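Local coordinates for protein vinylacetyl-CoA Delta-isomerase (Nitrosopumilus maritimus SCM1, PDB 6VJR) that probably dehydrates 4-hydroxybutyryl-CoA and isomerises vinylacetyl-CoA, using a bound FAD and a [4Fe-4S] cluster, as an oxygen-tolerant archaeal enzyme, at residues A311-G315 with G412-V416; M199-L204 with A278-V282; P373-S377 with Y440-M445; D31-I35 with D234-M238. All coordinates share one frame. Where two conformers were deposited one is given. Residues are numbered along the deposited sequence.

Contact 1: residues A311-G315 with G412-V416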
loop_
_atom_site.group_PDB
_atom_site.type_symbol
_atom_site.label_atom_id
_atom_site.label_comp_id
_atom_site.label_asym_id
_atom_site.label_seq_id
_atom_site.Cartn_x
_atom_site.Cartn_y
_atom_site.Cartn_z
ATOM N N ALA A 311 -23.308 -6.908 5.838
ATOM C CA ALA A 311 -22.837 -8.289 5.785
ATOM C C ALA A 311 -23.828 -9.227 6.477
ATOM O O ALA A 311 -24.173 -10.296 5.959
ATOM C CB ALA A 311 -21.448 -8.450 6.366
ATOM N N ASP A 312 -24.323 -8.804 7.650
ATOM C CA ASP A 312 -25.337 -9.528 8.397
ATOM C C ASP A 312 -26.620 -9.689 7.582
ATOM O O ASP A 312 -27.099 -10.816 7.385
ATOM C CB ASP A 312 -25.543 -8.771 9.697
ATOM C CG ASP A 312 -26.677 -9.220 10.579
ATOM O OD1 ASP A 312 -27.383 -10.115 10.155
ATOM O OD2 ASP A 312 -26.847 -8.630 11.683
ATOM N N TYR A 313 -27.109 -8.581 7.014
ATOM C CA TYR A 313 -28.344 -8.607 6.235
ATOM C C TYR A 313 -28.209 -9.479 4.980
ATOM O O TYR A 313 -29.210 -10.040 4.493
ATOM C CB TYR A 313 -28.684 -7.170 5.855
ATOM C CG TYR A 313 -29.169 -6.262 6.979
ATOM C CD1 TYR A 313 -29.569 -6.766 8.219
ATOM C CD2 TYR A 313 -29.363 -4.906 6.733
ATOM C CE1 TYR A 313 -30.062 -5.916 9.187
ATOM C CE2 TYR A 313 -29.905 -4.073 7.689
ATOM C CZ TYR A 313 -30.299 -4.589 8.900
ATOM O OH TYR A 313 -30.797 -3.715 9.841
ATOM N N ASN A 314 -26.984 -9.511 4.410
ATOM C CA ASN A 314 -26.709 -10.306 3.233
ATOM C C ASN A 314 -26.574 -11.781 3.537
ATOM O O ASN A 314 -26.508 -12.562 2.591
ATOM C CB ASN A 314 -25.492 -9.839 2.442
ATOM C CG ASN A 314 -25.654 -8.504 1.767
ATOM O OD1 ASN A 314 -26.772 -8.054 1.508
ATOM N ND2 ASN A 314 -24.534 -7.898 1.383
ATOM N N GLY A 315 -26.415 -12.166 4.795
ATOM C CA GLY A 315 -26.303 -13.561 5.145
ATOM C C GLY A 315 -24.872 -14.110 5.225
ATOM O O GLY A 315 -24.738 -15.322 5.393
ATOM N N GLY A 412 -32.659 -9.828 1.653
ATOM C CA GLY A 412 -31.414 -10.430 2.079
ATOM C C GLY A 412 -31.732 -11.802 2.682
ATOM O O GLY A 412 -32.569 -12.578 2.178
ATOM N N ARG A 413 -31.052 -12.121 3.772
ATOM C CA ARG A 413 -31.410 -13.311 4.518
ATOM C C ARG A 413 -32.826 -13.200 5.094
ATOM O O ARG A 413 -33.370 -12.108 5.287
ATOM C CB ARG A 413 -30.390 -13.608 5.615
ATOM C CG ARG A 413 -30.376 -12.587 6.718
ATOM C CD ARG A 413 -29.590 -13.103 7.897
ATOM N NE ARG A 413 -29.461 -12.039 8.894
ATOM C CZ ARG A 413 -30.311 -11.755 9.850
ATOM N NH1 ARG A 413 -30.049 -10.776 10.700
ATOM N NH2 ARG A 413 -31.412 -12.454 9.980
ATOM N N LYS A 414 -33.434 -14.351 5.348
ATOM C CA LYS A 414 -34.816 -14.389 5.772
ATOM C C LYS A 414 -34.954 -13.633 7.090
ATOM O O LYS A 414 -34.135 -13.740 7.997
ATOM C CB LYS A 414 -35.269 -15.854 5.869
ATOM C CG LYS A 414 -36.714 -16.118 6.158
ATOM C CD LYS A 414 -36.971 -17.614 6.248
ATOM C CE LYS A 414 -36.461 -18.174 7.532
ATOM N NZ LYS A 414 -36.962 -19.532 7.794
ATOM N N GLY A 415 -36.005 -12.837 7.177
ATOM C CA GLY A 415 -36.318 -12.151 8.421
ATOM C C GLY A 415 -35.851 -10.702 8.426
ATOM O O GLY A 415 -36.320 -9.926 9.241
ATOM N N VAL A 416 -34.923 -10.354 7.535
ATOM C CA VAL A 416 -34.439 -8.989 7.420
ATOM C C VAL A 416 -35.452 -8.147 6.652
ATOM O O VAL A 416 -35.879 -8.464 5.555
ATOM C CB VAL A 416 -33.071 -8.917 6.732
ATOM C CG1 VAL A 416 -32.668 -7.474 6.436
ATOM C CG2 VAL A 416 -32.048 -9.686 7.554
#

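Contact 2: residues M199-L204 with A278-V282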
loop_
_atom_site.group_PDB
_atom_site.type_symbol
_atom_site.label_atom_id
_atom_site.label_comp_id
_atom_site.label_asym_id
_atom_site.label_seq_id
_atom_site.Cartn_x
_atom_site.Cartn_y
_atom_site.Cartn_z
ATOM N N MET A 199 -8.312 34.966 9.818
ATOM C CA MET A 199 -6.898 34.759 10.121
ATOM C C MET A 199 -6.126 34.588 8.824
ATOM O O MET A 199 -6.647 33.995 7.901
ATOM C CB MET A 199 -6.670 33.479 10.946
ATOM C CG MET A 199 -7.354 33.429 12.307
ATOM S SD MET A 199 -7.269 31.809 13.116
ATOM C CE MET A 199 -8.543 30.946 12.173
ATOM N N PRO A 200 -4.879 35.074 8.743
ATOM C CA PRO A 200 -4.049 34.866 7.555
ATOM C C PRO A 200 -3.737 33.387 7.372
ATOM O O PRO A 200 -3.675 32.627 8.340
ATOM C CB PRO A 200 -2.823 35.720 7.790
ATOM C CG PRO A 200 -2.829 35.930 9.285
ATOM C CD PRO A 200 -4.200 35.817 9.808
ATOM N N THR A 201 -3.551 32.985 6.120
ATOM C CA THR A 201 -3.409 31.567 5.798
ATOM C C THR A 201 -1.995 31.110 5.419
ATOM O O THR A 201 -1.806 29.909 5.160
ATOM C CB THR A 201 -4.369 31.200 4.671
ATOM O OG1 THR A 201 -4.469 29.769 4.657
ATOM C CG2 THR A 201 -3.862 31.650 3.322
ATOM N N ILE A 202 -1.026 32.021 5.349
ATOM C CA ILE A 202 0.289 31.751 4.774
ATOM C C ILE A 202 1.290 32.623 5.518
ATOM O O ILE A 202 0.911 33.642 6.088
ATOM C CB ILE A 202 0.231 32.077 3.271
ATOM C CG1 ILE A 202 1.451 31.710 2.528
ATOM C CG2 ILE A 202 -0.112 33.548 3.027
ATOM C CD1 ILE A 202 1.228 31.695 1.024
ATOM N N ARG A 203 2.556 32.189 5.531
ATOM C CA ARG A 203 3.655 33.046 5.923
ATOM C C ARG A 203 3.545 34.347 5.130
ATOM O O ARG A 203 3.290 34.345 3.915
ATOM C CB ARG A 203 4.980 32.354 5.592
ATOM C CG ARG A 203 6.240 33.077 6.038
ATOM C CD ARG A 203 7.470 32.237 5.692
ATOM N NE ARG A 203 8.661 33.067 5.893
ATOM C CZ ARG A 203 9.149 33.970 5.028
ATOM N NH1 ARG A 203 10.021 34.857 5.464
ATOM N NH2 ARG A 203 8.730 34.037 3.766
ATOM N N LEU A 204 3.811 35.454 5.819
ATOM C CA LEU A 204 3.750 36.778 5.210
ATOM C C LEU A 204 5.122 37.429 5.293
ATOM O O LEU A 204 5.787 37.312 6.310
ATOM C CB LEU A 204 2.723 37.644 5.934
ATOM C CG LEU A 204 1.271 37.164 5.877
ATOM C CD1 LEU A 204 0.377 38.098 6.708
ATOM C CD2 LEU A 204 0.714 36.975 4.487
ATOM N N ALA A 278 2.403 35.791 11.348
ATOM C CA ALA A 278 1.442 35.006 10.586
ATOM C C ALA A 278 1.819 33.524 10.552
ATOM O O ALA A 278 0.953 32.662 10.741
ATOM C CB ALA A 278 1.249 35.536 9.187
ATOM N N SER A 279 3.102 33.220 10.333
ATOM C CA SER A 279 3.543 31.835 10.244
ATOM C C SER A 279 3.339 31.135 11.591
ATOM O O SER A 279 2.916 29.991 11.628
ATOM C CB SER A 279 4.968 31.741 9.759
ATOM O OG SER A 279 5.827 32.419 10.661
ATOM N N MET A 280 3.557 31.845 12.707
ATOM C CA MET A 280 3.322 31.254 14.029
ATOM C C MET A 280 1.849 30.839 14.205
ATOM O O MET A 280 1.526 29.726 14.660
ATOM C CB MET A 280 3.710 32.231 15.137
ATOM C CG MET A 280 3.460 31.705 16.513
ATOM S SD MET A 280 3.849 32.857 17.850
ATOM C CE MET A 280 5.642 32.958 17.741
ATOM N N LEU A 281 0.941 31.736 13.795
ATOM C CA LEU A 281 -0.477 31.471 13.960
ATOM C C LEU A 281 -0.858 30.278 13.090
ATOM O O LEU A 281 -1.601 29.412 13.526
ATOM C CB LEU A 281 -1.320 32.688 13.615
ATOM C CG LEU A 281 -2.826 32.473 13.721
ATOM C CD1 LEU A 281 -3.200 32.073 15.144
ATOM C CD2 LEU A 281 -3.511 33.762 13.282
ATOM N N VAL A 282 -0.434 30.271 11.829
ATOM C CA VAL A 282 -0.786 29.139 10.958
ATOM C C VAL A 282 -0.242 27.810 11.494
ATOM O O VAL A 282 -0.923 26.784 11.492
ATOM C CB VAL A 282 -0.284 29.408 9.543
ATOM C CG1 VAL A 282 -0.468 28.224 8.623
ATOM C CG2 VAL A 282 -0.920 30.643 8.917
HETATM O O HOH W 1 4.758 35.159 8.812
#

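Contact 3: residues P373-S377 with Y440-M445. With FE (Fe (III) ion), chain I; FAD (flavin-adenine dinucleotide), chain F; SF4 (iron/sulfur cluster), chain E.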
loop_
_atom_site.group_PDB
_atom_site.type_symbol
_atom_site.label_atom_id
_atom_site.label_comp_id
_atom_site.label_asym_id
_atom_site.label_seq_id
_atom_site.Cartn_x
_atom_site.Cartn_y
_atom_site.Cartn_z
ATOM N N PRO A 373 -9.101 6.918 5.284
ATOM C CA PRO A 373 -10.543 6.963 5.006
ATOM C C PRO A 373 -10.872 6.413 3.619
ATOM O O PRO A 373 -11.933 5.812 3.433
ATOM C CB PRO A 373 -10.928 8.431 5.220
ATOM C CG PRO A 373 -9.901 8.861 6.265
ATOM C CD PRO A 373 -8.608 8.215 5.794
ATOM N N TYR A 374 -9.991 6.699 2.653
ATOM C CA TYR A 374 -10.205 6.221 1.295
ATOM C C TYR A 374 -10.216 4.701 1.234
ATOM O O TYR A 374 -10.996 4.115 0.491
ATOM C CB TYR A 374 -9.207 6.867 0.364
ATOM C CG TYR A 374 -9.445 8.347 0.086
ATOM C CD1 TYR A 374 -8.935 9.324 0.933
ATOM C CD2 TYR A 374 -10.186 8.779 -0.997
ATOM C CE1 TYR A 374 -9.133 10.672 0.691
ATOM C CE2 TYR A 374 -10.383 10.115 -1.273
ATOM C CZ TYR A 374 -9.906 11.071 -0.379
ATOM O OH TYR A 374 -10.016 12.404 -0.616
ATOM N N GLU A 375 -9.367 4.060 2.024
ATOM C CA GLU A 375 -9.318 2.608 2.051
ATOM C C GLU A 375 -10.497 2.016 2.829
ATOM O O GLU A 375 -11.097 0.975 2.485
ATOM C CB GLU A 375 -7.988 2.169 2.620
ATOM C CG GLU A 375 -7.811 0.637 2.611
ATOM C CD GLU A 375 -7.867 -0.132 1.296
ATOM O OE1 GLU A 375 -7.973 0.518 0.250
ATOM O OE2 GLU A 375 -7.872 -1.395 1.313
ATOM N N ILE A 376 -10.850 2.651 3.966
ATOM C CA ILE A 376 -11.991 2.182 4.733
ATOM C C ILE A 376 -13.244 2.235 3.859
ATOM O O ILE A 376 -14.093 1.311 3.865
ATOM C CB ILE A 376 -12.078 3.012 6.033
ATOM C CG1 ILE A 376 -10.855 2.782 6.963
ATOM C CG2 ILE A 376 -13.358 2.701 6.786
ATOM C CD1 ILE A 376 -10.746 3.748 8.118
ATOM N N SER A 377 -13.379 3.303 3.076
ATOM C CA SER A 377 -14.513 3.440 2.185
ATOM C C SER A 377 -14.520 2.365 1.103
ATOM O O SER A 377 -15.575 1.808 0.794
ATOM C CB SER A 377 -14.508 4.808 1.569
ATOM O OG SER A 377 -14.752 5.775 2.567
ATOM N N TYR A 440 -15.818 13.029 4.946
ATOM C CA TYR A 440 -15.050 11.871 5.356
ATOM C C TYR A 440 -13.811 11.685 4.464
ATOM O O TYR A 440 -12.763 11.248 4.936
ATOM C CB TYR A 440 -15.943 10.630 5.381
ATOM C CG TYR A 440 -15.261 9.407 5.957
ATOM C CD1 TYR A 440 -14.689 9.425 7.206
ATOM C CD2 TYR A 440 -15.074 8.267 5.206
ATOM C CE1 TYR A 440 -14.054 8.322 7.738
ATOM C CE2 TYR A 440 -14.428 7.156 5.732
ATOM C CZ TYR A 440 -13.856 7.189 6.975
ATOM O OH TYR A 440 -13.191 6.118 7.491
ATOM N N LEU A 441 -13.961 11.967 3.179
ATOM C CA LEU A 441 -12.893 11.790 2.213
ATOM C C LEU A 441 -12.203 13.111 1.926
ATOM O O LEU A 441 -11.051 13.296 2.326
ATOM C CB LEU A 441 -13.376 11.094 0.936
ATOM C CG LEU A 441 -13.995 9.721 1.130
ATOM C CD1 LEU A 441 -14.374 9.103 -0.228
ATOM C CD2 LEU A 441 -13.074 8.813 1.897
ATOM N N THR A 442 -12.868 14.030 1.228
ATOM C CA THR A 442 -12.143 15.177 0.724
ATOM C C THR A 442 -11.676 16.147 1.821
ATOM O O THR A 442 -10.593 16.735 1.692
ATOM C CB THR A 442 -12.987 15.847 -0.365
ATOM O OG1 THR A 442 -13.496 14.856 -1.268
ATOM C CG2 THR A 442 -12.116 16.785 -1.181
ATOM N N GLU A 443 -12.447 16.324 2.905
ATOM C CA GLU A 443 -11.965 17.169 3.977
ATOM C C GLU A 443 -10.844 16.461 4.746
ATOM O O GLU A 443 -9.910 17.105 5.196
ATOM C CB GLU A 443 -13.085 17.583 4.917
ATOM C CG GLU A 443 -12.683 18.849 5.658
ATOM C CD GLU A 443 -12.114 18.670 7.018
ATOM O OE1 GLU A 443 -12.351 17.561 7.575
ATOM O OE2 GLU A 443 -11.535 19.656 7.530
ATOM N N SER A 444 -10.880 15.125 4.834
ATOM C CA SER A 444 -9.734 14.387 5.358
ATOM C C SER A 444 -8.476 14.705 4.548
ATOM O O SER A 444 -7.369 14.839 5.061
ATOM C CB SER A 444 -10.016 12.882 5.432
ATOM O OG SER A 444 -10.989 12.627 6.431
ATOM N N MET A 445 -8.622 14.786 3.225
ATOM C CA MET A 445 -7.523 15.126 2.342
ATOM C C MET A 445 -6.989 16.546 2.556
ATOM O O MET A 445 -5.766 16.713 2.651
ATOM C CB MET A 445 -7.992 14.965 0.888
ATOM C CG MET A 445 -6.983 15.335 -0.219
ATOM S SD MET A 445 -5.470 14.390 -0.144
ATOM C CE MET A 445 -6.032 12.800 -0.761
HETATM FE FE FE I . -10.810 20.287 9.232
HETATM P PA FAD F . -4.754 24.120 -3.229
HETATM O O1A FAD F . -3.815 24.893 -2.397
HETATM O O2A FAD F . -5.207 24.728 -4.495
HETATM O O5B FAD F . -4.129 22.661 -3.360
HETATM C C5B FAD F . -4.243 21.882 -4.576
HETATM C C4B FAD F . -2.962 21.126 -4.777
HETATM O O4B FAD F . -1.912 22.050 -5.153
HETATM C C3B FAD F . -2.423 20.334 -3.570
HETATM O O3B FAD F . -1.822 19.111 -4.007
HETATM C C2B FAD F . -1.363 21.265 -2.995
HETATM O O2B FAD F . -0.346 20.662 -2.211
HETATM C C1B FAD F . -0.804 21.894 -4.274
HETATM N N9A FAD F . -0.235 23.220 -4.072
HETATM C C8A FAD F . -0.857 24.408 -3.749
HETATM N N7A FAD F . -0.062 25.444 -3.672
HETATM C C5A FAD F . 1.185 24.908 -3.936
HETATM C C6A FAD F . 2.466 25.496 -4.002
HETATM N N6A FAD F . 2.670 26.805 -3.848
HETATM N N1A FAD F . 3.519 24.676 -4.225
HETATM C C2A FAD F . 3.282 23.366 -4.419
HETATM N N3A FAD F . 2.128 22.703 -4.420
HETATM C C4A FAD F . 1.099 23.534 -4.162
HETATM N N1 FAD F . -10.374 26.300 5.747
HETATM C C2 FAD F . -10.718 27.237 6.691
HETATM O O2 FAD F . -10.057 28.270 6.880
HETATM N N3 FAD F . -11.803 26.987 7.509
HETATM C C4 FAD F . -12.624 25.897 7.460
HETATM O O4 FAD F . -13.625 25.811 8.151
HETATM C C4X FAD F . -12.303 24.966 6.389
HETATM N N5 FAD F . -13.071 23.881 6.242
HETATM C C5X FAD F . -12.896 23.132 5.098
HETATM C C6 FAD F . -13.812 22.124 4.764
HETATM C C7 FAD F . -13.692 21.384 3.597
HETATM C C7M FAD F . -14.760 20.383 3.227
HETATM C C8 FAD F . -12.544 21.543 2.796
HETATM C C8M FAD F . -12.332 20.677 1.588
HETATM C C9 FAD F . -11.584 22.463 3.143
HETATM C C9A FAD F . -11.765 23.292 4.279
HETATM N N10 FAD F . -10.875 24.319 4.589
HETATM C C10 FAD F . -11.151 25.250 5.591
HETATM C "C1'" FAD F . -9.864 24.636 3.562
HETATM C "C2'" FAD F . -8.605 23.805 3.519
HETATM O "O2'" FAD F . -7.736 24.283 4.548
HETATM C "C3'" FAD F . -7.936 23.941 2.144
HETATM O "O3'" FAD F . -8.770 23.248 1.234
HETATM C "C4'" FAD F . -6.469 23.487 2.080
HETATM O "O4'" FAD F . -5.625 24.400 2.794
HETATM C "C5'" FAD F . -5.956 23.365 0.657
HETATM O "O5'" FAD F . -6.094 24.609 -0.009
HETATM P P FAD F . -6.854 24.720 -1.363
HETATM O O1P FAD F . -8.212 24.178 -1.282
HETATM O O2P FAD F . -6.675 26.104 -1.830
HETATM O O3P FAD F . -6.096 23.759 -2.398
HETATM FE FE1 SF4 E . -12.902 19.258 11.171
HETATM FE FE2 SF4 E . -14.019 16.826 11.797
HETATM FE FE3 SF4 E . -15.567 18.833 11.210
HETATM FE FE4 SF4 E . -14.358 18.759 13.603
HETATM S S1 SF4 E . -15.996 17.406 12.895
HETATM S S2 SF4 E . -14.487 20.610 12.160
HETATM S S3 SF4 E . -12.301 17.867 12.961
HETATM S S4 SF4 E . -14.029 17.933 9.793
#

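Contact 4: residues D31-I35 with D234-M238. With NA (sodium ion), chain L; NA (sodium ion), chain K.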
loop_
_atom_site.group_PDB
_atom_site.type_symbol
_atom_site.label_atom_id
_atom_site.label_comp_id
_atom_site.label_asym_id
_atom_site.label_seq_id
_atom_site.Cartn_x
_atom_site.Cartn_y
_atom_site.Cartn_z
ATOM N N ASP A 31 -34.764 26.687 8.281
ATOM C CA ASP A 31 -35.886 26.001 7.674
ATOM C C ASP A 31 -35.567 25.443 6.289
ATOM O O ASP A 31 -36.461 24.917 5.627
ATOM C CB ASP A 31 -37.043 26.972 7.604
ATOM C CG ASP A 31 -37.656 27.342 8.943
ATOM O OD1 ASP A 31 -37.483 26.580 9.908
ATOM O OD2 ASP A 31 -38.282 28.411 8.994
ATOM N N HIS A 32 -34.332 25.571 5.825
ATOM C CA HIS A 32 -33.994 25.080 4.497
ATOM C C HIS A 32 -33.548 23.632 4.637
ATOM O O HIS A 32 -32.585 23.346 5.350
ATOM C CB HIS A 32 -32.901 25.917 3.851
ATOM C CG HIS A 32 -32.689 25.636 2.403
ATOM N ND1 HIS A 32 -32.323 24.418 1.898
ATOM C CD2 HIS A 32 -32.858 26.468 1.360
ATOM C CE1 HIS A 32 -32.232 24.535 0.574
ATOM N NE2 HIS A 32 -32.552 25.786 0.231
ATOM N N PRO A 33 -34.193 22.662 3.954
ATOM C CA PRO A 33 -33.845 21.255 4.149
ATOM C C PRO A 33 -32.418 20.854 3.781
ATOM O O PRO A 33 -31.917 19.844 4.257
ATOM C CB PRO A 33 -34.804 20.487 3.251
ATOM C CG PRO A 33 -35.640 21.492 2.539
ATOM C CD PRO A 33 -35.301 22.869 3.011
ATOM N N MET A 34 -31.734 21.644 2.956
ATOM C CA MET A 34 -30.358 21.316 2.632
ATOM C C MET A 34 -29.403 21.740 3.736
ATOM O O MET A 34 -28.321 21.152 3.882
ATOM C CB MET A 34 -29.936 21.954 1.307
ATOM C CG MET A 34 -28.579 21.525 0.827
ATOM S SD MET A 34 -28.251 22.021 -0.866
ATOM C CE MET A 34 -26.483 22.406 -0.806
ATOM N N ILE A 35 -29.820 22.724 4.527
ATOM C CA ILE A 35 -28.978 23.347 5.537
ATOM C C ILE A 35 -29.282 22.778 6.922
ATOM O O ILE A 35 -28.386 22.657 7.768
ATOM C CB ILE A 35 -29.137 24.869 5.484
ATOM C CG1 ILE A 35 -28.856 25.419 4.072
ATOM C CG2 ILE A 35 -28.284 25.559 6.558
ATOM C CD1 ILE A 35 -29.025 26.927 3.956
ATOM N N ASP A 234 -26.306 16.623 -2.699
ATOM C CA ASP A 234 -26.858 17.668 -1.832
ATOM C C ASP A 234 -28.395 17.690 -1.888
ATOM O O ASP A 234 -29.067 17.747 -0.856
ATOM C CB ASP A 234 -26.267 19.026 -2.172
ATOM C CG ASP A 234 -26.158 19.440 -3.643
ATOM O OD1 ASP A 234 -26.779 18.775 -4.531
ATOM O OD2 ASP A 234 -25.384 20.384 -3.924
ATOM N N THR A 235 -28.945 17.661 -3.096
ATOM C CA THR A 235 -30.356 17.916 -3.289
ATOM C C THR A 235 -31.245 16.760 -2.858
ATOM O O THR A 235 -32.461 16.953 -2.776
ATOM C CB THR A 235 -30.673 18.395 -4.695
ATOM O OG1 THR A 235 -30.265 17.351 -5.561
ATOM C CG2 THR A 235 -30.031 19.745 -4.992
ATOM N N ARG A 236 -30.672 15.599 -2.485
ATOM C CA ARG A 236 -31.521 14.565 -1.937
ATOM C C ARG A 236 -32.216 15.064 -0.674
ATOM O O ARG A 236 -33.317 14.592 -0.323
ATOM C CB ARG A 236 -30.740 13.296 -1.626
ATOM C CG ARG A 236 -30.272 12.632 -2.912
ATOM C CD ARG A 236 -29.703 11.290 -2.663
ATOM N NE ARG A 236 -29.109 10.656 -3.841
ATOM C CZ ARG A 236 -28.604 9.444 -3.871
ATOM N NH1 ARG A 236 -28.681 8.681 -2.821
ATOM N NH2 ARG A 236 -28.010 8.957 -4.976
ATOM N N SER A 237 -31.527 15.941 0.047
ATOM C CA SER A 237 -32.065 16.531 1.259
ATOM C C SER A 237 -33.391 17.245 0.996
ATOM O O SER A 237 -34.215 17.322 1.894
ATOM C CB SER A 237 -31.075 17.497 1.875
ATOM O OG SER A 237 -30.852 18.614 1.019
ATOM N N MET A 238 -33.535 17.829 -0.195
ATOM C CA MET A 238 -34.676 18.634 -0.576
ATOM C C MET A 238 -35.813 17.796 -1.159
ATOM O O MET A 238 -36.879 18.342 -1.425
ATOM C CB MET A 238 -34.239 19.702 -1.585
ATOM C CG MET A 238 -33.223 20.638 -0.961
ATOM S SD MET A 238 -32.282 21.662 -2.102
ATOM C CE MET A 238 -33.583 22.646 -2.857
HETATM NA NA NA L . -35.173 16.641 3.985
HETATM NA NA NA K . -34.739 13.319 1.016
HETATM O O HOH W 2 -33.250 17.632 5.250
HETATM O O HOH W 3 -34.705 14.411 3.092
HETATM O O HOH W 4 -35.196 11.714 -0.887
HETATM O O HOH W 5 -35.687 15.469 6.271
HETATM O O HOH W 6 -36.430 17.933 4.927
#

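Contact 1: residues A311-G315 with G412-V416
Asp-312, in the last turn of its helix, takes the side chain of Arg-413 in two ways. Its carboxylate forms a salt bridge, OD1 to Arg-413 NH1 at 2.8 Å and OD1 to NE at 3.1 Å, and its backbone O accepts a further bond from Arg-413 NE at 3.1 Å. Tyr-313 follows with a backbone bond from Arg-413 N to Tyr-313 O (2.9 Å); the same oxygen meets Gly-412 CA at 3.3 Å, where a CB would clash. Val-416 closes the type II turn that starts at Arg-413 and lays CG1 over the Tyr-313 ring, a CH-pi contact 3.9 Å from the centroid. Asn-314, which touches FAD, is bonded to Arg-421. At Gly-315 the helix ends in a Schellman motif, with Gly-315 N bonded back to Asp-312 O (3.0 Å); Arg-413 donates to the carbonyls of this last turn. Helix 295-314 is thus joined to the loop between helices 402-409 and 418-432; Tyr-313 also packs on helix 418-432 and reaches Asp-480 of a third subunit.

Contact 2: residues M199-L204 with A278-V282
The segment 199-204 is a mostly extended chain without regular structure, kinked at Thr-201, that passes over the first turn of helix 278-292. The backbones come closest at Arg-203 and Ser-279, whose CA atoms are 4.5 Å apart, and separate to 6.3 Å between the CA atoms of Thr-201 and Val-282. No direct hydrogen bond joins them. A single water bridges the backbones instead, accepting from Leu-204 N at 3.2 Å and from Ser-279 N at 3.0 Å; the latter is an amide of the helix's first turn, where no preceding carbonyl is available to it. The contact joins the loop that leaves strand 195-198, in a four-stranded mixed sheet, to the start of the helical C-terminal region, which belongs to the acyl-CoA dehydrogenase clan. Ala-278 is small enough to sit under the chain: its CB lies 3.6 Å from Ile-202 O, 3.7 Å from Leu-204 CD1 and 4.1 Å from Pro-200 CG. Val-282 presses against backbone, with CG2 3.4 Å from Pro-200 O and 3.7 Å from Thr-201 C. Leu-281 CD2 fills the space beside Met-199 CB (3.9 Å) and Pro-200 CD (4.1 Å), and Leu-281 also packs on helix 101-121. At the more exposed end, Arg-203 CG rests 4.2 Å from Ser-279 CB. The CA-to-CB bond of Thr-201 points away from the helix, and its side chain touches Met-147, an FAD-binding residue.

Contact 3: residues P373-S377 with Y440-M445
A pi-type turn at 440-443 widens helix 437-446, and Glu-443, at its end, sends its carboxylate to the iron. This is antiparallel helix packing within the C-terminal helical region of the acyl-CoA dehydrogenase clan: the two short axes run 9.8 Å apart at 165°. No hydrogen bond crosses between the segments; aromatic rings and aliphatic groups interlock instead. Pro-373 CB lies over the face of the Tyr-440 ring, 3.8 Å from its centroid, while Leu-441 CD2 sits over the Tyr-374 ring, 4.1 Å from its centroid, so each helix supplies one ring and one aliphatic partner. Met-445 CE touches Tyr-374 CE1 (4.0 Å). The hydroxyls of Ser-377 and Ser-444 turn back on their own helices, Ser-377 OG to Pro-373 O at 2.9 Å and Ser-444 OG to Tyr-440 O at 2.7 Å, so both are satisfied although the residues point toward the partner. Tyr-374 OH and Thr-442 OG1 bond to Gln-381 of a second subunit. The CA-to-CB bond of Glu-443 points away from helix 372-384, and its carboxylate lies among the cofactors, where His-289 and Tyr-293 also hold the iron; its CG lies 3.4 Å from C7 of FAD, and OE2 binds FE at 1.9 Å.

Contact 4: residues D31-I35 with D234-M238
Met-34 extends its side chain along the 3-10 segment 234-238, with CE 3.7 Å from Asp-234 CB and CB 4.1 Å from Met-238 SD. Ser-237 fits against its backbone, OG lying 3.2 Å from Met-34 CA; this hydroxyl is bonded to Asp-234 O (2.7 Å) in its own turn, so the approach is one of van der Waals contact. Met-238 SD also meets the edge of the His-32 ring, 5.0 Å from the centroid, a Met-aromatic contact, and Met-238 CG lies 4.3 Å from Pro-33 CG. His-32 ND1 accepts from Met-34 N at 3.0 Å, a side-chain-to-backbone bond within the turn, beside the bond from Ile-35 N to His-32 O (3.0 Å). No hydrogen bond links the segments directly, but a sodium ion links them through water: Ser-237 O binds it at 2.4 Å, and a water ligand donates to Pro-33 O at 2.8 Å. A second sodium shares another water with the first and is held by Arg-236 O (2.3 Å) together with Glu-239, Gly-241 and Asp-245. Thr-235 meets Thr-235 of a second subunit. The contact joins the loop entering helix 36-51 to the loop between strands 224-228 and 254-259; Met-34 packs on strands 19-21 and 224-228.

Overall arrangement
From the N terminus, contact 4 opens at 31-35 and closes a loop of about 200 residues at 234-238. Contact 2 opens inside that loop, at 199-204, and closes beyond it at 278-282, so the two cross; their centres lie about 35 Å apart on opposite sides of the chain's centre. Contact 2 joins the loop after strand 195-198 of the N-terminal region to the first helix of the C-terminal one. Contact 1 then opens on the next helix, at 311-315, and crosses contact 3: 373-377 precedes 412-416, and 440-445 follows it. Contact 1 ties helix 295-314 to the loop before helix 418-432, and contact 3 pairs helices 372-384 and 437-446. Contacts 1, 3 and 4 also touch a second subunit.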